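Local coordinates for protein carbohydrate kinase, FGGY (PDB 3H6E) that probably phosphorylates a sugar or related carbohydrate, using ATP as the likely phosphate donor, at residues 39-51 and 88-100. Residues are numbered along the deposited sequence; the frame is centred on the assembly and turned at random.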
# COMPACT_ATOMS: atom_id res chain seq x y z
N PRO A 39 10.27 -13.14 -11.59
CA PRO A 39 11.57 -12.75 -11.04
C PRO A 39 12.70 -13.02 -12.02
O PRO A 39 12.55 -13.82 -12.94
CB PRO A 39 11.71 -13.64 -9.80
CG PRO A 39 10.33 -14.09 -9.47
CD PRO A 39 9.63 -14.21 -10.79
N LEU A 40 13.83 -12.36 -11.81
CA LEU A 40 15.01 -12.53 -12.66
C LEU A 40 16.18 -13.03 -11.82
O LEU A 40 16.59 -12.37 -10.86
CB LEU A 40 15.38 -11.19 -13.31
CG LEU A 40 16.59 -11.19 -14.24
CD1 LEU A 40 16.13 -11.13 -15.69
CD2 LEU A 40 17.50 -10.02 -13.92
N GLU A 41 16.72 -14.18 -12.19
CA GLU A 41 17.87 -14.73 -11.48
C GLU A 41 19.17 -14.12 -12.02
O GLU A 41 19.29 -13.84 -13.21
CB GLU A 41 17.90 -16.25 -11.60
CG GLU A 41 18.50 -16.95 -10.40
CD GLU A 41 17.80 -16.59 -9.10
OE1 GLU A 41 16.74 -15.93 -9.15
OE2 GLU A 41 18.30 -16.99 -8.03
N ILE A 42 20.14 -13.90 -11.14
CA ILE A 42 21.34 -13.17 -11.53
C ILE A 42 22.60 -13.69 -10.83
O ILE A 42 23.70 -13.57 -11.35
CB ILE A 42 21.16 -11.65 -11.26
CG1 ILE A 42 21.39 -10.84 -12.54
CG2 ILE A 42 22.05 -11.20 -10.12
CD1 ILE A 42 22.84 -10.46 -12.78
N ASP A 43 22.42 -14.27 -9.64
CA ASP A 43 23.52 -14.88 -8.89
C ASP A 43 22.95 -15.84 -7.86
O ASP A 43 23.67 -16.33 -6.98
CB ASP A 43 24.35 -13.82 -8.17
CG ASP A 43 25.35 -13.13 -9.08
OD1 ASP A 43 26.49 -13.62 -9.19
OD2 ASP A 43 24.98 -12.10 -9.69
N GLY A 44 21.66 -16.11 -7.96
CA GLY A 44 20.91 -16.69 -6.86
C GLY A 44 20.20 -15.51 -6.23
O GLY A 44 19.45 -15.64 -5.27
N ILE A 45 20.47 -14.34 -6.81
CA ILE A 45 19.88 -13.08 -6.37
C ILE A 45 18.66 -12.73 -7.21
O ILE A 45 18.76 -12.49 -8.41
CB ILE A 45 20.90 -11.93 -6.49
CG1 ILE A 45 22.12 -12.20 -5.61
CG2 ILE A 45 20.26 -10.61 -6.13
CD1 ILE A 45 23.03 -11.01 -5.45
N ARG A 46 17.49 -12.71 -6.58
CA ARG A 46 16.24 -12.39 -7.27
C ARG A 46 16.15 -10.90 -7.59
O ARG A 46 16.45 -10.05 -6.75
CB ARG A 46 15.04 -12.86 -6.45
CG ARG A 46 14.64 -14.30 -6.73
CD ARG A 46 14.36 -15.07 -5.44
NE ARG A 46 13.13 -14.64 -4.78
CZ ARG A 46 12.83 -14.94 -3.52
NH1 ARG A 46 13.66 -15.67 -2.78
NH2 ARG A 46 11.69 -14.51 -2.99
N ARG A 47 15.73 -10.60 -8.81
CA ARG A 47 15.71 -9.22 -9.30
C ARG A 47 14.37 -8.87 -9.93
O ARG A 47 13.68 -9.74 -10.46
CB ARG A 47 16.82 -9.01 -10.33
CG ARG A 47 18.15 -9.63 -9.95
CD ARG A 47 18.85 -8.82 -8.88
NE ARG A 47 19.74 -7.81 -9.45
CZ ARG A 47 21.06 -7.81 -9.30
NH1 ARG A 47 21.65 -8.75 -8.58
NH2 ARG A 47 21.80 -6.86 -9.85
N LEU A 48 14.01 -7.59 -9.86
CA LEU A 48 12.93 -7.06 -10.68
C LEU A 48 13.42 -7.09 -12.13
O LEU A 48 14.54 -6.67 -12.41
CB LEU A 48 12.59 -5.63 -10.27
CG LEU A 48 11.51 -5.43 -9.20
CD1 LEU A 48 11.42 -6.63 -8.27
CD2 LEU A 48 11.77 -4.15 -8.43
N ASP A 49 12.60 -7.60 -13.03
CA ASP A 49 13.01 -7.74 -14.42
C ASP A 49 12.81 -6.45 -15.19
O ASP A 49 11.86 -6.33 -15.97
CB ASP A 49 12.26 -8.89 -15.09
CG ASP A 49 12.94 -9.36 -16.36
OD1 ASP A 49 13.83 -8.64 -16.87
OD2 ASP A 49 12.60 -10.46 -16.85
N ALA A 50 13.70 -5.49 -14.98
CA ALA A 50 13.60 -4.18 -15.61
C ALA A 50 13.77 -4.22 -17.13
O ALA A 50 12.90 -3.72 -17.86
CB ALA A 50 14.61 -3.21 -14.99
N PRO A 51 14.87 -4.81 -17.62
CA PRO A 51 15.09 -4.80 -19.07
C PRO A 51 13.88 -5.37 -19.81
O PRO A 51 13.40 -4.76 -20.77
CB PRO A 51 16.29 -5.75 -19.25
CG PRO A 51 16.97 -5.76 -17.93
CD PRO A 51 15.89 -5.60 -16.91
N ARG A 88 22.82 5.17 -17.48
CA ARG A 88 22.07 3.97 -17.86
C ARG A 88 21.83 3.06 -16.65
O ARG A 88 22.53 3.17 -15.64
CB ARG A 88 22.80 3.18 -18.95
CG ARG A 88 23.94 2.32 -18.43
CD ARG A 88 24.06 1.03 -19.24
NE ARG A 88 25.39 0.43 -19.13
CZ ARG A 88 26.42 0.79 -19.87
NH1 ARG A 88 26.29 1.75 -20.77
NH2 ARG A 88 27.60 0.19 -19.72
N LEU A 89 20.85 2.18 -16.76
CA LEU A 89 20.56 1.25 -15.68
C LEU A 89 21.79 0.39 -15.34
O LEU A 89 22.26 -0.39 -16.16
CB LEU A 89 19.37 0.35 -16.01
CG LEU A 89 19.03 -0.61 -14.87
CD1 LEU A 89 18.50 0.17 -13.67
CD2 LEU A 89 18.03 -1.67 -15.32
N ALA A 90 22.29 0.55 -14.13
CA ALA A 90 23.48 -0.17 -13.69
C ALA A 90 23.24 -1.68 -13.65
O ALA A 90 24.14 -2.47 -13.92
CB ALA A 90 23.94 0.34 -12.34
N PHE A 91 22.01 -2.06 -13.32
CA PHE A 91 21.63 -3.47 -13.21
C PHE A 91 20.17 -3.57 -12.80
O PHE A 91 19.59 -2.61 -12.29
CB PHE A 91 22.51 -4.19 -12.19
CG PHE A 91 22.59 -3.50 -10.85
CD1 PHE A 91 23.78 -2.96 -10.40
CD2 PHE A 91 21.46 -3.39 -10.05
CE1 PHE A 91 23.85 -2.32 -9.17
CE2 PHE A 91 21.52 -2.75 -8.83
CZ PHE A 91 22.72 -2.21 -8.39
N PRO A 92 19.55 -4.74 -13.01
CA PRO A 92 18.18 -4.90 -12.52
C PRO A 92 18.12 -4.74 -11.01
O PRO A 92 18.97 -5.30 -10.30
CB PRO A 92 17.83 -6.34 -12.92
CG PRO A 92 18.75 -6.66 -14.05
CD PRO A 92 20.03 -5.94 -13.73
N PRO A 93 17.14 -3.98 -10.50
CA PRO A 93 16.97 -3.79 -9.06
C PRO A 93 16.69 -5.10 -8.36
O PRO A 93 16.19 -6.05 -8.97
CB PRO A 93 15.74 -2.88 -8.97
CG PRO A 93 15.69 -2.18 -10.29
CD PRO A 93 16.17 -3.20 -11.28
N LEU A 94 17.02 -5.16 -7.07
CA LEU A 94 16.79 -6.35 -6.28
C LEU A 94 15.30 -6.56 -6.04
O LEU A 94 14.55 -5.60 -5.89
CB LEU A 94 17.51 -6.24 -4.93
CG LEU A 94 19.03 -6.35 -4.88
CD1 LEU A 94 19.69 -5.49 -5.96
CD2 LEU A 94 19.55 -5.97 -3.50
N ASP A 95 14.89 -7.83 -6.03
CA ASP A 95 13.55 -8.19 -5.59
C ASP A 95 13.53 -8.00 -4.08
O ASP A 95 14.40 -8.51 -3.39
CB ASP A 95 13.28 -9.66 -5.94
CG ASP A 95 11.84 -10.07 -5.69
OD1 ASP A 95 11.34 -9.88 -4.56
OD2 ASP A 95 11.21 -10.60 -6.63
N TYR A 96 12.57 -7.24 -3.56
CA TYR A 96 12.57 -6.96 -2.13
C TYR A 96 12.35 -8.22 -1.30
O TYR A 96 12.61 -8.24 -0.10
CB TYR A 96 11.62 -5.82 -1.73
CG TYR A 96 10.13 -6.09 -1.85
CD1 TYR A 96 9.52 -7.09 -1.11
CD2 TYR A 96 9.33 -5.29 -2.66
CE1 TYR A 96 8.15 -7.32 -1.21
CE2 TYR A 96 7.97 -5.51 -2.76
CZ TYR A 96 7.38 -6.53 -2.03
OH TYR A 96 6.02 -6.75 -2.13
N GLU A 97 11.89 -9.28 -1.95
CA GLU A 97 11.72 -10.56 -1.27
C GLU A 97 13.02 -11.36 -1.25
O GLU A 97 13.10 -12.40 -0.58
CB GLU A 97 10.59 -11.39 -1.91
CG GLU A 97 9.22 -10.74 -1.80
CD GLU A 97 8.10 -11.76 -1.76
OE1 GLU A 97 7.19 -11.69 -2.61
OE2 GLU A 97 8.13 -12.64 -0.86
N GLN A 98 14.03 -10.88 -1.97
CA GLN A 98 15.34 -11.52 -1.94
C GLN A 98 15.95 -11.45 -0.55
O GLN A 98 16.00 -10.38 0.06
CB GLN A 98 16.30 -10.90 -2.95
CG GLN A 98 17.77 -11.25 -2.71
CD GLN A 98 18.05 -12.75 -2.79
OE1 GLN A 98 17.45 -13.46 -3.59
NE2 GLN A 98 18.98 -13.22 -1.96
N SER A 99 16.40 -12.59 -0.06
CA SER A 99 17.04 -12.68 1.25
C SER A 99 18.30 -11.83 1.31
O SER A 99 18.97 -11.60 0.30
CB SER A 99 17.38 -14.14 1.56
OG SER A 99 17.98 -14.25 2.83
N ILE A 100 18.62 -11.34 2.50
CA ILE A 100 19.86 -10.62 2.72
C ILE A 100 20.67 -11.37 3.78
O ILE A 100 20.12 -11.79 4.80
CB ILE A 100 19.62 -9.16 3.16
CG1 ILE A 100 18.74 -8.44 2.13
CG2 ILE A 100 20.94 -8.43 3.35
CD1 ILE A 100 18.77 -6.92 2.22
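Arg47 and Leu94 face each other as a non-hydrogen-bonded antiparallel pair, their CA atoms 4.3 Å apart. Two backbone bonds flank this single beta bridge: Asp95 N gives to Arg46 O at 2.8 Å, and Leu48 N gives to Pro93 O, also at 2.8 Å. The proline-rich run 92-95 thus lines up against the second strand of a short beta hairpin, 40-41 with 46-47, in the lobe of this actin-like ATPase fold that carries strand 9-13. Helix 50-63 starts just beyond, where Asp49 is the N-cap and Ala50 CB rests on Leu89 and Pro93.

The chain of Arg47 bends at both chi2 and chi3, which brings the edge of its guanidinium to Pro92 O. NE reaches this oxygen at 2.8 Å, slightly tilted from the guanidinium plane, and NH2 adds a weak second bond to it. Leu94 CD1 lies over one face of the group, while the Phe91 ring stands nearly perpendicular to it, the planes 82° apart.

Past the bridge, on the Arg46 side, Gln98 OE1 accepts from Arg46 N at 3.1 Å along an almost straight N-H line (177°), the donor standing above the carbonyl plane. Gln98 NE2 gives to Ser99 O at 2.8 Å, so the amide is held from both ends. Residues 95-98 form a type I beta turn, and within it Asp95 OD1 accepts from Glu97 N at 2.7 Å on its anti lone pair, an Asx turn; OD1 also forms a salt bridge with Lys15. A leucine in place of Gln98 would probably leave the Arg46 N-H and Ser99 O without the amide and the turn less firmly held to the hairpin. Near the base of the Arg47 side chain, Leu40 CD2 meets Pro92 CG, 3.6 Å away, the two side chains crossing at about a right angle.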